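Local coordinates for endoribonuclease L-PSP/chorismate mutase-like domain-containing protein (Agrobacterium tumefaciens, PDB 3D01) that is of unknown function but belongs to the YjgF/L-PSP endoribonuclease and chorismate mutase-like family and assembles from three copies of its chain, at residues Q50-E54 / L79-I84; A76-C80 / S154-D158; K98-V102 / V132-P136. All coordinates share one frame. Residues are numbered along the deposited sequence.

Interaction 1 (Q50-E54 / L79-I84)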
loop_
_atom_site.group_PDB
_atom_site.type_symbol
_atom_site.label_atom_id
_atom_site.label_comp_id
_atom_site.label_asym_id
_atom_site.label_seq_id
_atom_site.Cartn_x
_atom_site.Cartn_y
_atom_site.Cartn_z
ATOM N N GLN I 50 6.019 2.118 10.381
ATOM C CA GLN I 50 6.629 2.612 11.598
ATOM C C GLN I 50 5.513 3.122 12.475
ATOM O O GLN I 50 4.540 3.735 11.980
ATOM C CB GLN I 50 7.611 3.750 11.287
ATOM C CG GLN I 50 8.787 3.365 10.374
ATOM C CD GLN I 50 9.566 2.183 10.881
ATOM O OE1 GLN I 50 9.703 1.171 10.181
ATOM N NE2 GLN I 50 10.125 2.311 12.084
ATOM N N LEU I 51 5.718 2.936 13.771
ATOM C CA LEU I 51 4.786 3.289 14.820
ATOM C C LEU I 51 5.335 4.520 15.525
ATOM O O LEU I 51 6.489 4.901 15.278
ATOM C CB LEU I 51 4.652 2.107 15.785
ATOM C CG LEU I 51 4.307 0.758 15.141
ATOM C CD1 LEU I 51 4.226 -0.372 16.215
ATOM C CD2 LEU I 51 2.989 0.858 14.351
ATOM N N PRO I 52 4.524 5.171 16.370
ATOM C CA PRO I 52 4.983 6.420 17.001
ATOM C C PRO I 52 5.893 6.186 18.210
ATOM O O PRO I 52 5.498 6.465 19.339
ATOM C CB PRO I 52 3.675 7.152 17.376
ATOM C CG PRO I 52 2.634 6.091 17.391
ATOM C CD PRO I 52 3.102 4.884 16.633
HETATM N N MSE I 53 7.091 5.659 17.931
HETATM C CA MSE I 53 8.068 5.262 18.951
HETATM C C MSE I 53 8.880 6.459 19.403
HETATM O O MSE I 53 9.454 7.175 18.582
HETATM C CB MSE I 53 9.073 4.257 18.371
HETATM C CG MSE I 53 8.508 3.038 17.738
HETATM SE SE MSE I 53 7.424 2.129 19.061
HETATM C CE MSE I 53 8.829 1.836 20.385
ATOM N N GLU I 54 8.947 6.648 20.717
ATOM C CA GLU I 54 9.740 7.695 21.335
ATOM C C GLU I 54 10.308 7.054 22.607
ATOM O O GLU I 54 9.550 6.503 23.400
ATOM C CB GLU I 54 8.866 8.909 21.679
ATOM C CG GLU I 54 9.682 10.167 21.976
ATOM C CD GLU I 54 8.853 11.439 22.113
ATOM O OE1 GLU I 54 7.719 11.385 22.651
ATOM O OE2 GLU I 54 9.361 12.520 21.719
ATOM N N LEU I 79 6.090 11.395 14.899
ATOM C CA LEU I 79 6.936 10.329 15.437
ATOM C C LEU I 79 7.132 9.154 14.464
ATOM O O LEU I 79 8.245 8.636 14.297
ATOM C CB LEU I 79 6.419 9.860 16.795
ATOM C CG LEU I 79 6.643 10.799 17.992
ATOM C CD1 LEU I 79 5.939 10.223 19.207
ATOM C CD2 LEU I 79 8.138 11.102 18.266
ATOM N N CYS I 80 6.049 8.730 13.804
ATOM C CA CYS I 80 6.136 7.733 12.757
ATOM C C CYS I 80 7.136 8.191 11.702
ATOM O O CYS I 80 7.988 7.413 11.279
ATOM C CB CYS I 80 4.762 7.490 12.110
ATOM S SG CYS I 80 3.578 6.689 13.202
ATOM N N ALA I 81 7.003 9.441 11.281
ATOM C CA ALA I 81 7.891 10.050 10.271
ATOM C C ALA I 81 9.336 10.083 10.727
ATOM O O ALA I 81 10.225 9.825 9.938
ATOM C CB ALA I 81 7.413 11.459 9.923
ATOM N N VAL I 82 9.580 10.391 11.986
ATOM C CA VAL I 82 10.973 10.404 12.527
ATOM C C VAL I 82 11.556 8.973 12.508
ATOM O O VAL I 82 12.719 8.735 12.162
ATOM C CB VAL I 82 11.014 11.028 13.962
ATOM C CG1 VAL I 82 12.371 10.761 14.689
ATOM C CG2 VAL I 82 10.665 12.538 13.928
ATOM N N ASN I 83 10.728 7.990 12.848
ATOM C CA ASN I 83 11.150 6.607 12.771
ATOM C C ASN I 83 11.402 6.171 11.332
ATOM O O ASN I 83 12.351 5.446 11.069
ATOM C CB ASN I 83 10.148 5.697 13.499
ATOM C CG ASN I 83 10.274 5.805 15.005
ATOM O OD1 ASN I 83 9.575 6.583 15.673
ATOM N ND2 ASN I 83 11.179 5.056 15.542
ATOM N N ILE I 84 10.608 6.671 10.391
ATOM C CA ILE I 84 10.875 6.419 8.970
ATOM C C ILE I 84 12.249 6.993 8.650
ATOM O O ILE I 84 13.076 6.302 8.093
ATOM C CB ILE I 84 9.801 7.026 8.017
ATOM C CG1 ILE I 84 8.494 6.199 8.086
ATOM C CG2 ILE I 84 10.291 7.036 6.554
ATOM C CD1 ILE I 84 7.304 6.870 7.417
#
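Gln50 directs its CA-to-CB bond at helix 70-91 and lays its aliphatic part on the helix, CG of Gln50 lying 3.7 Å from CG1 of Ile84; its backbone also pairs with Ile157 of the neighbouring strand. The CA-to-CB bond of Leu51 points away from the helix and its side chain packs on Phe151 and Ile58, so it meets the helix through its backbone, its carbonyl C 3.6 Å from SG of Cys80. Pro52 is the centre of an inverse gamma turn, closed by the hydrogen bond from Met53 N to Leu51 O (2.8 Å). This kink interrupts strand 44-54 where the sheet of the YjgF-like fold passes under its covering helix, and brings the backbones closest, 4.6 Å between CA of Pro52 and CA of Cys80. CB of Pro52 packs on CB of Leu79 at 3.9 Å. Selenomethionine Met53 resumes the strand; its CB approaches the side chain of Asn83, while its SE end leads away from the helix. At exposed Glu54, CD lies 3.9 Å from CD2 of Leu79.

Interaction 2 (A76-C80 / S154-D158)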
loop_
_atom_site.group_PDB
_atom_site.type_symbol
_atom_site.label_atom_id
_atom_site.label_comp_id
_atom_site.label_asym_id
_atom_site.label_seq_id
_atom_site.Cartn_x
_atom_site.Cartn_y
_atom_site.Cartn_z
ATOM N N ALA I 76 1.721 11.849 16.932
ATOM C CA ALA I 76 1.952 10.458 16.538
ATOM C C ALA I 76 2.495 10.322 15.105
ATOM O O ALA I 76 3.468 9.605 14.878
ATOM C CB ALA I 76 0.664 9.600 16.708
ATOM N N ALA I 77 1.876 11.028 14.152
ATOM C CA ALA I 77 2.278 10.951 12.746
ATOM C C ALA I 77 3.755 11.451 12.582
ATOM O O ALA I 77 4.582 10.843 11.889
ATOM C CB ALA I 77 1.321 11.771 11.892
ATOM N N GLU I 78 4.058 12.533 13.275
ATOM C CA GLU I 78 5.428 13.118 13.317
ATOM C C GLU I 78 6.427 12.083 13.798
ATOM O O GLU I 78 7.468 11.891 13.169
ATOM C CB GLU I 78 5.466 14.329 14.233
ATOM C CG GLU I 78 4.818 15.608 13.667
ATOM C CD GLU I 78 4.686 16.756 14.680
ATOM O OE1 GLU I 78 4.635 16.540 15.917
ATOM O OE2 GLU I 78 4.633 17.925 14.221
ATOM N N LEU I 79 6.090 11.395 14.899
ATOM C CA LEU I 79 6.936 10.329 15.437
ATOM C C LEU I 79 7.132 9.154 14.464
ATOM O O LEU I 79 8.245 8.636 14.297
ATOM C CB LEU I 79 6.419 9.860 16.795
ATOM C CG LEU I 79 6.643 10.799 17.992
ATOM C CD1 LEU I 79 5.939 10.223 19.207
ATOM C CD2 LEU I 79 8.138 11.102 18.266
ATOM N N CYS I 80 6.049 8.730 13.804
ATOM C CA CYS I 80 6.136 7.733 12.757
ATOM C C CYS I 80 7.136 8.191 11.702
ATOM O O CYS I 80 7.988 7.413 11.279
ATOM C CB CYS I 80 4.762 7.490 12.110
ATOM S SG CYS I 80 3.578 6.689 13.202
ATOM N N SER I 154 -1.754 4.723 17.558
ATOM C CA SER I 154 -2.770 5.571 16.942
ATOM C C SER I 154 -2.538 5.739 15.439
ATOM O O SER I 154 -3.488 5.962 14.696
ATOM C CB SER I 154 -2.865 6.938 17.635
ATOM O OG SER I 154 -3.264 6.794 18.991
ATOM N N VAL I 155 -1.265 5.653 15.015
ATOM C CA VAL I 155 -0.884 5.859 13.628
ATOM C C VAL I 155 0.281 4.907 13.292
ATOM O O VAL I 155 1.131 4.605 14.156
ATOM C CB VAL I 155 -0.416 7.340 13.349
ATOM C CG1 VAL I 155 -0.076 7.540 11.825
ATOM C CG2 VAL I 155 -1.412 8.369 13.919
ATOM N N GLU I 156 0.286 4.439 12.058
ATOM C CA GLU I 156 1.389 3.693 11.479
ATOM C C GLU I 156 1.585 4.201 10.037
ATOM O O GLU I 156 0.613 4.465 9.292
ATOM C CB GLU I 156 1.080 2.202 11.454
ATOM C CG GLU I 156 2.119 1.341 10.790
ATOM C CD GLU I 156 1.648 -0.133 10.612
ATOM O OE1 GLU I 156 0.765 -0.590 11.360
ATOM O OE2 GLU I 156 2.152 -0.836 9.704
ATOM N N ILE I 157 2.836 4.324 9.639
ATOM C CA ILE I 157 3.141 4.963 8.352
ATOM C C ILE I 157 4.310 4.228 7.730
ATOM O O ILE I 157 5.344 4.056 8.377
ATOM C CB ILE I 157 3.519 6.483 8.471
ATOM C CG1 ILE I 157 2.481 7.326 9.245
ATOM C CG2 ILE I 157 3.726 7.103 7.057
ATOM C CD1 ILE I 157 2.773 8.860 9.230
ATOM N N ASP I 158 4.119 3.771 6.490
ATOM C CA ASP I 158 5.195 3.176 5.716
ATOM C C ASP I 158 5.597 4.143 4.590
ATOM O O ASP I 158 4.972 5.210 4.404
ATOM C CB ASP I 158 4.855 1.753 5.241
ATOM C CG ASP I 158 3.845 1.692 4.115
ATOM O OD1 ASP I 158 3.621 2.680 3.364
ATOM O OD2 ASP I 158 3.264 0.594 3.986
#
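Val155 overlaps the small side chains at one end of this contact, its CG2 reaching CB of Ala76 at 3.7 Å and its CG1 lying 4.5 Å from CB of Ala77. This is helix-on-sheet packing in the alpha+beta core of the YjgF-like fold: helix 70-91 runs over strand 155-163, which lies between strands 44-54 and 99-110. The axes of helix 76-80 and strand 155-158 approach to 7.8 Å, with an angle of 33° between their N-to-C directions, so the two run roughly the same way and residues pair in order, Ala77 nearest Val155 and Cys80 nearest Ile157. Alanines at 76 and 77 present only methyl groups, and the branched strand residues fill the space beneath the helix; Ile157 sends CD1 to within 4.2 Å of CB of Ala77. Helix 118-133 packs beside it, with Val121 and Ile122 against Val155 and Ala125 against Ile157. Glu156 points away, to the other face of the sheet, where its carboxylate accepts a weak hydrogen bond from the backbone N of Ala143 of a neighbouring subunit; Asp158 makes a salt bridge with Lys104 of that subunit. Between the two strand residues that face the helix sits Cys80, with CB 3.7 Å from CG1 of Ile157 and SG 4.0 Å from CG1 of Val155.

Interaction 3 (K98-V102 / V132-P136)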
loop_
_atom_site.group_PDB
_atom_site.type_symbol
_atom_site.label_atom_id
_atom_site.label_comp_id
_atom_site.label_asym_id
_atom_site.label_seq_id
_atom_site.Cartn_x
_atom_site.Cartn_y
_atom_site.Cartn_z
ATOM N N LYS I 98 21.327 11.268 0.701
ATOM C CA LYS I 98 21.203 10.354 -0.426
ATOM C C LYS I 98 19.736 10.012 -0.746
ATOM O O LYS I 98 19.473 9.234 -1.656
ATOM C CB LYS I 98 22.036 9.095 -0.190
ATOM C CG LYS I 98 23.558 9.353 -0.285
ATOM C CD LYS I 98 24.364 8.202 0.296
ATOM C CE LYS I 98 25.908 8.467 0.209
ATOM N NZ LYS I 98 26.644 8.042 1.451
ATOM N N ILE I 99 18.794 10.611 -0.012
ATOM C CA ILE I 99 17.378 10.640 -0.441
ATOM C C ILE I 99 17.234 11.486 -1.681
ATOM O O ILE I 99 17.599 12.670 -1.642
ATOM C CB ILE I 99 16.432 11.244 0.647
ATOM C CG1 ILE I 99 16.422 10.368 1.910
ATOM C CG2 ILE I 99 14.994 11.424 0.099
ATOM C CD1 ILE I 99 15.835 11.053 3.143
ATOM N N ARG I 100 16.720 10.909 -2.772
ATOM C CA ARG I 100 16.424 11.684 -3.987
ATOM C C ARG I 100 15.017 12.250 -3.967
ATOM O O ARG I 100 14.799 13.418 -4.263
ATOM C CB ARG I 100 16.613 10.837 -5.242
ATOM C CG ARG I 100 18.055 10.379 -5.480
ATOM C CD ARG I 100 18.152 9.582 -6.801
ATOM N NE ARG I 100 17.710 10.368 -7.958
ATOM C CZ ARG I 100 18.456 11.275 -8.606
ATOM N NH1 ARG I 100 19.709 11.564 -8.229
ATOM N NH2 ARG I 100 17.931 11.919 -9.645
ATOM N N ARG I 101 14.058 11.413 -3.591
ATOM C CA ARG I 101 12.652 11.811 -3.506
ATOM C C ARG I 101 11.934 10.856 -2.546
ATOM O O ARG I 101 12.136 9.647 -2.623
ATOM C CB ARG I 101 12.024 11.708 -4.894
ATOM C CG ARG I 101 10.514 11.684 -4.983
ATOM C CD ARG I 101 9.916 12.979 -4.584
ATOM N NE ARG I 101 10.293 13.975 -5.561
ATOM C CZ ARG I 101 10.024 15.273 -5.471
ATOM N NH1 ARG I 101 9.355 15.770 -4.432
ATOM N NH2 ARG I 101 10.449 16.084 -6.444
ATOM N N VAL I 102 11.115 11.409 -1.655
ATOM C CA VAL I 102 10.140 10.593 -0.921
ATOM C C VAL I 102 8.981 10.386 -1.891
ATOM O O VAL I 102 8.273 11.326 -2.253
ATOM C CB VAL I 102 9.660 11.249 0.374
ATOM C CG1 VAL I 102 8.550 10.371 1.033
ATOM C CG2 VAL I 102 10.879 11.519 1.321
ATOM N N VAL I 132 12.020 19.116 6.647
ATOM C CA VAL I 132 13.381 18.657 6.909
ATOM C C VAL I 132 14.141 18.365 5.606
ATOM O O VAL I 132 15.356 18.628 5.526
ATOM C CB VAL I 132 13.327 17.425 7.871
ATOM C CG1 VAL I 132 14.599 16.675 7.876
ATOM C CG2 VAL I 132 12.927 17.882 9.296
ATOM N N LEU I 133 13.423 17.885 4.581
ATOM C CA LEU I 133 14.023 17.487 3.316
ATOM C C LEU I 133 13.891 18.505 2.208
ATOM O O LEU I 133 14.582 18.411 1.206
ATOM C CB LEU I 133 13.435 16.155 2.842
ATOM C CG LEU I 133 13.738 14.922 3.700
ATOM C CD1 LEU I 133 13.039 13.691 3.078
ATOM C CD2 LEU I 133 15.260 14.655 3.898
ATOM N N GLY I 134 12.995 19.461 2.353
ATOM C CA GLY I 134 12.675 20.379 1.273
ATOM C C GLY I 134 11.901 19.733 0.145
ATOM O O GLY I 134 11.139 18.774 0.375
ATOM N N GLU I 135 12.084 20.249 -1.082
ATOM C CA GLU I 135 11.309 19.778 -2.236
ATOM C C GLU I 135 11.365 18.260 -2.403
ATOM O O GLU I 135 10.334 17.649 -2.703
ATOM C CB GLU I 135 11.720 20.481 -3.545
ATOM C CG GLU I 135 11.170 19.846 -4.862
ATOM C CD GLU I 135 9.639 19.955 -5.019
ATOM O OE1 GLU I 135 9.072 21.039 -4.690
ATOM O OE2 GLU I 135 9.007 18.961 -5.481
ATOM N N PRO I 136 12.550 17.641 -2.250
ATOM C CA PRO I 136 12.626 16.178 -2.332
ATOM C C PRO I 136 11.729 15.432 -1.324
ATOM O O PRO I 136 11.406 14.270 -1.564
ATOM C CB PRO I 136 14.094 15.889 -2.038
ATOM C CG PRO I 136 14.788 17.103 -2.508
ATOM C CD PRO I 136 13.900 18.218 -2.086
#
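Within the beta-alpha-beta unit of strand 99-110, helix 118-133 and strand 140-146, this contact joins the first strand to the chain leaving the helix. Gly134, the first residue past the helix, has a positive phi of 71°, a conformation that favours glycine, and a 3-10 segment beginning at Glu135 and Pro136 then comes alongside the start of strand 99-110. Before the turn, Leu133 points toward the strand and bridges two of its residues: CD2 packs on CD1 of Ile99 at 3.7 Å and CD1 on CG2 of Val102 at 3.5 Å. The N-terminal helix 3-21 also reaches Leu133, through Ile14. On the outer side the contact becomes polar. Arg100 and Arg101 form a classic beta bulge opposite Glu162; Arg100 points away from the turn and makes salt bridges with Glu162 and Asp164. Arg101 curls its end over the turn, with CA of Pro136 over one face of the guanidinium. It makes a salt bridge with Glu135, whose hydrogen bonds are weak, 3.4 Å from both NH1 and NH2 of Arg101 to OE2 of Glu135; NH1 also hydrogen-bonds to the backbone O of Arg138. The carbonyl of Pro136 joins the backbones: its O receives a CA-H...O contact from CA of Arg101 at 3.4 Å and a hydrogen bond from N of Val102 at 2.9 Å.

Overall arrangement
Interactions 1 and 2 are two parts of one buried core: both use helix 70-91, share Leu79 and Cys80, and lie with centres 5 Å apart. The helix thereby covers adjacent strands, 44-54 and 155-163, which are themselves joined by a probable hydrogen bond from Gln50 N to Ile157 O (2.9 Å). Interaction 2 is packed through apolar side chains and Cys80; interaction 1 adds the polar side chains of Gln50 and Asn83 and close backbone approaches at the turn, and reaches exposed Glu54 at its edge. Interaction 3 stands apart, its centre 18 and 19 Å from those of interactions 1 and 2, near the periphery of the same sheet. There, apolar contacts give way to a backbone hydrogen bond and a salt bridge nearer solvent.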